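PDB 5ZB2: elongin-C from Saccharomyces cerevisiae, which serves as the adaptor of a cullin-3 ubiquitin ligase that polyubiquitylates monoubiquitylated RNA polymerase II, and pairs with the DNA repair protein Rad7. Local coordinates for the interface of chains B and A. Numbering follows the deposited sequence. Chains: chain A, Elongin-C; chain B, DNA repair protein RAD7.

Contact 1: the interface of chains B and A. Residues chain B 8, 11-12; chain A 64, 84, 86, 94.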
# COMPACT_ATOMS: atom_id res chain seq x y z
N LEU B 8 20.47 -23.85 13.47
CA LEU B 8 21.03 -22.56 13.86
C LEU B 8 20.52 -21.44 12.95
O LEU B 8 20.40 -20.29 13.40
CB LEU B 8 22.56 -22.61 13.82
CG LEU B 8 23.27 -21.30 14.17
CD1 LEU B 8 22.86 -20.79 15.55
CD2 LEU B 8 24.78 -21.49 14.10
N LEU B 11 17.17 -20.37 14.30
CA LEU B 11 17.30 -19.64 15.56
C LEU B 11 17.75 -18.21 15.32
O LEU B 11 17.23 -17.28 15.95
CB LEU B 11 18.28 -20.37 16.48
CG LEU B 11 17.89 -21.79 16.89
CD1 LEU B 11 18.98 -22.40 17.76
CD2 LEU B 11 16.55 -21.81 17.63
N CYS B 12 18.72 -18.00 14.42
CA CYS B 12 19.13 -16.65 14.08
C CYS B 12 17.97 -15.87 13.47
O CYS B 12 17.80 -14.67 13.75
CB CYS B 12 20.32 -16.68 13.13
SG CYS B 12 21.86 -17.31 13.85
N TYR A 64 27.02 -24.19 19.16
CA TYR A 64 25.77 -24.78 18.67
C TYR A 64 25.96 -26.24 18.29
O TYR A 64 25.11 -27.08 18.59
CB TYR A 64 25.23 -23.99 17.48
CG TYR A 64 24.05 -24.69 16.83
CD1 TYR A 64 22.77 -24.54 17.34
CD2 TYR A 64 24.23 -25.52 15.73
CE1 TYR A 64 21.69 -25.19 16.76
CE2 TYR A 64 23.16 -26.17 15.15
CZ TYR A 64 21.89 -26.00 15.67
OH TYR A 64 20.82 -26.65 15.09
N PHE A 84 19.04 -22.11 22.82
CA PHE A 84 20.38 -21.67 22.45
C PHE A 84 20.36 -20.15 22.33
O PHE A 84 19.74 -19.59 21.42
CB PHE A 84 20.81 -22.32 21.14
CG PHE A 84 22.22 -21.99 20.74
CD1 PHE A 84 23.27 -22.77 21.18
CD2 PHE A 84 22.49 -20.90 19.93
CE1 PHE A 84 24.57 -22.48 20.82
CE2 PHE A 84 23.79 -20.60 19.56
CZ PHE A 84 24.83 -21.39 20.01
N ILE A 86 21.42 -16.48 21.42
CA ILE A 86 22.11 -15.87 20.29
C ILE A 86 22.20 -14.37 20.53
O ILE A 86 21.17 -13.69 20.54
CB ILE A 86 21.39 -16.18 18.97
CG1 ILE A 86 21.48 -17.68 18.66
CG2 ILE A 86 21.99 -15.36 17.82
CD1 ILE A 86 20.72 -18.12 17.42
N LEU A 94 25.97 -14.35 12.20
CA LEU A 94 25.83 -15.75 12.58
C LEU A 94 24.89 -16.49 11.64
O LEU A 94 25.10 -17.68 11.37
CB LEU A 94 25.35 -15.87 14.03
CG LEU A 94 25.29 -17.29 14.60
CD1 LEU A 94 26.66 -17.97 14.54
CD2 LEU A 94 24.77 -17.28 16.03

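Contact 2: the interface of chains B and A. Residues chain B 5-6, 11; chain A 64, 67-68, 71-72, 84.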
# COMPACT_ATOMS: atom_id res chain seq x y z
N VAL B 5 15.78 -30.75 16.89
CA VAL B 5 16.48 -29.55 17.34
C VAL B 5 16.45 -28.54 16.21
O VAL B 5 16.81 -28.86 15.07
CB VAL B 5 17.93 -29.87 17.75
CG1 VAL B 5 18.68 -28.59 18.13
CG2 VAL B 5 17.95 -30.86 18.90
N SER B 6 16.02 -27.32 16.52
CA SER B 6 15.93 -26.27 15.51
C SER B 6 17.32 -25.93 14.98
O SER B 6 18.29 -25.81 15.73
CB SER B 6 15.27 -25.02 16.09
OG SER B 6 13.96 -25.30 16.55
N LEU B 11 17.17 -20.37 14.30
CA LEU B 11 17.30 -19.64 15.56
C LEU B 11 17.75 -18.21 15.32
O LEU B 11 17.23 -17.28 15.95
CB LEU B 11 18.28 -20.37 16.48
CG LEU B 11 17.89 -21.79 16.89
CD1 LEU B 11 18.98 -22.40 17.76
CD2 LEU B 11 16.55 -21.81 17.63
N TYR A 64 27.02 -24.19 19.16
CA TYR A 64 25.77 -24.78 18.67
C TYR A 64 25.96 -26.24 18.29
O TYR A 64 25.11 -27.08 18.59
CB TYR A 64 25.23 -23.99 17.48
CG TYR A 64 24.05 -24.69 16.83
CD1 TYR A 64 22.77 -24.54 17.34
CD2 TYR A 64 24.23 -25.52 15.73
CE1 TYR A 64 21.69 -25.19 16.76
CE2 TYR A 64 23.16 -26.17 15.15
CZ TYR A 64 21.89 -26.00 15.67
OH TYR A 64 20.82 -26.65 15.09
N TYR A 67 25.98 -28.19 21.29
CA TYR A 67 24.60 -28.10 21.75
C TYR A 67 23.68 -29.00 20.93
O TYR A 67 22.74 -29.59 21.47
CB TYR A 67 24.13 -26.65 21.68
CG TYR A 67 22.63 -26.47 21.79
CD1 TYR A 67 22.02 -26.39 23.03
CD2 TYR A 67 21.84 -26.36 20.66
CE1 TYR A 67 20.65 -26.22 23.14
CE2 TYR A 67 20.47 -26.19 20.76
CZ TYR A 67 19.88 -26.12 22.00
OH TYR A 67 18.52 -25.96 22.10
N ASN A 68 23.95 -29.13 19.63
CA ASN A 68 23.09 -29.93 18.77
C ASN A 68 23.25 -31.41 19.06
O ASN A 68 22.26 -32.12 19.30
CB ASN A 68 23.39 -29.63 17.30
CG ASN A 68 22.42 -30.32 16.36
OD1 ASN A 68 22.47 -31.53 16.17
ND2 ASN A 68 21.52 -29.54 15.76
N TYR A 71 21.49 -32.63 22.55
CA TYR A 71 20.04 -32.78 22.63
C TYR A 71 19.43 -33.40 21.37
O TYR A 71 18.21 -33.51 21.28
CB TYR A 71 19.39 -31.42 22.91
CG TYR A 71 19.85 -30.81 24.21
CD1 TYR A 71 19.24 -31.15 25.41
CD2 TYR A 71 20.91 -29.90 24.25
CE1 TYR A 71 19.66 -30.60 26.61
CE2 TYR A 71 21.33 -29.35 25.44
CZ TYR A 71 20.71 -29.70 26.62
OH TYR A 71 21.12 -29.15 27.81
N SER A 72 20.26 -33.82 20.42
CA SER A 72 19.76 -34.48 19.21
C SER A 72 19.88 -35.99 19.34
O SER A 72 20.98 -36.54 19.37
CB SER A 72 20.53 -34.00 17.98
OG SER A 72 20.35 -32.60 17.78
N PHE A 84 19.04 -22.11 22.82
CA PHE A 84 20.38 -21.67 22.45
C PHE A 84 20.36 -20.15 22.33
O PHE A 84 19.74 -19.59 21.42
CB PHE A 84 20.81 -22.32 21.14
CG PHE A 84 22.22 -21.99 20.74
CD1 PHE A 84 23.27 -22.77 21.18
CD2 PHE A 84 22.49 -20.90 19.93
CE1 PHE A 84 24.57 -22.48 20.82
CE2 PHE A 84 23.79 -20.60 19.56
CZ PHE A 84 24.83 -21.39 20.01

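Contact 1: the interface of chains B and A
B:Leu8, at the first turn of a long Rad7 helix, sets its CB over the centre of the phenol ring of A:Tyr64, 3.7 Å from the ring centroid. This is a CH-pi contact. With CG of B:Leu8 anti to the backbone N (chi1 179°), the branch is carried towards A:Ile86 and A:Leu94. There the methyls part: CD1 heads for the ends of A:Ile86 and A:Leu94, whereas CD2 packs against CD1 of A:Leu94 at 4.0 Å. The leucine pair meets at about a right angle, methyl against methyl, while B:Leu8 and A:Ile86 approach aslant.

B:Leu11, one turn further along, works with a different part of its chain. Its CB receives the terminal methyl CD1 of A:Ile86 at 3.4 Å, a close fit. The extended A:Ile86 side chain (chi2 176°) delivers that methyl, which also lies near the SG of B:Cys12. Branch CD1 of B:Leu11 turns instead to CB of A:Phe84 at 3.8 Å, and touches the CE1 rim of A:Tyr64. B:Leu11 and A:Phe84 run nearly perpendicular, the leucine meeting the CB stem. One face of the A:Phe84 ring carries CD1 of A:Tyr64 over its centre, 4.2 Å above the plane, a packing within Elongin-C that probably helps to set the tyrosine ring under B:Leu8; CE2 of the same ring comes near CD1 of B:Leu8.

The thiol of B:Cys12 rests on the branch point of A:Leu94, SG to CG 3.5 Å, and makes a weak hydrogen bond back to O of B:Leu8. B:Leu8 and B:Cys12 have the Leu-x-x-x-Cys spacing of a BC-box, the elongin-C-binding motif.

The patch joins the start of Rad7 helix 8-41 to a groove of the Skp1-like BTB/POZ fold: A:Tyr64 comes from helix 55-71, A:Leu94 from helix 91-101, and A:Phe84 and A:Ile86 from the connecting segment.

Contact 2: the interface of chains B and A
B:Val5 (phi/psi -121/129°) and B:Ser6 run extended, B:Val5 at the end of Elongin-C helix 55-71 and B:Ser6 beside the hydroxyl of A:Tyr64, further back along it. The backbone carbonyl O of B:Ser6 accepts a hydrogen bond from the phenol OH of A:Tyr64 at 2.7 Å. The donor makes an angle of 124° at the oxygen and is tilted from the carbonyl plane, while the oxygen itself lies in the plane of the tyrosine ring, at its edge.

A:Asn68, one turn along the helix, gives its amide ND2 to the same OH at 3.1 Å, nearly in its own amide plane. The phenol oxygen is thus gripped from both chains. B:Val5 straddles the helix end with its two methyls. CG1 approaches ND2 of A:Asn68 at 3.8 Å and the CE2 rim of A:Tyr67 at 4.0 Å. CG2 turns instead to A:Ser72, beside OG, and to the backbone O of A:Tyr71 at 3.6 Å. The A:Ser72 hydroxyl bonds back to O of A:Asn68, which probably keeps it beside the valine.

A phenylalanine in place of A:Tyr64 would probably leave the B:Ser6 carbonyl without this donor and the A:Asn68 amide freer to turn.

The site fastens the segment leading into the Rad7 helix to the adaptor, helping Elongin-C hold its partner.

The C-alpha centres of contact 1 and contact 2 lie about 8 Å apart, and B:Leu11, A:Tyr64 and A:Phe84 belong to both. Together they form one continuous surface: contact 1 supplies an apolar groove for the start of Rad7 helix 8-41, while contact 2 adds a hydrogen bond and valine packing to the extended residues ahead of it. A:Tyr64 joins the two by using its ring in one and its hydroxyl in the other. At these contacts Elongin-C holds Rad7 by its N-terminal end, with the leucine-rich repeat body lying far along the chain, consistent with Elongin-C acting as an adaptor in a larger ligase assembly.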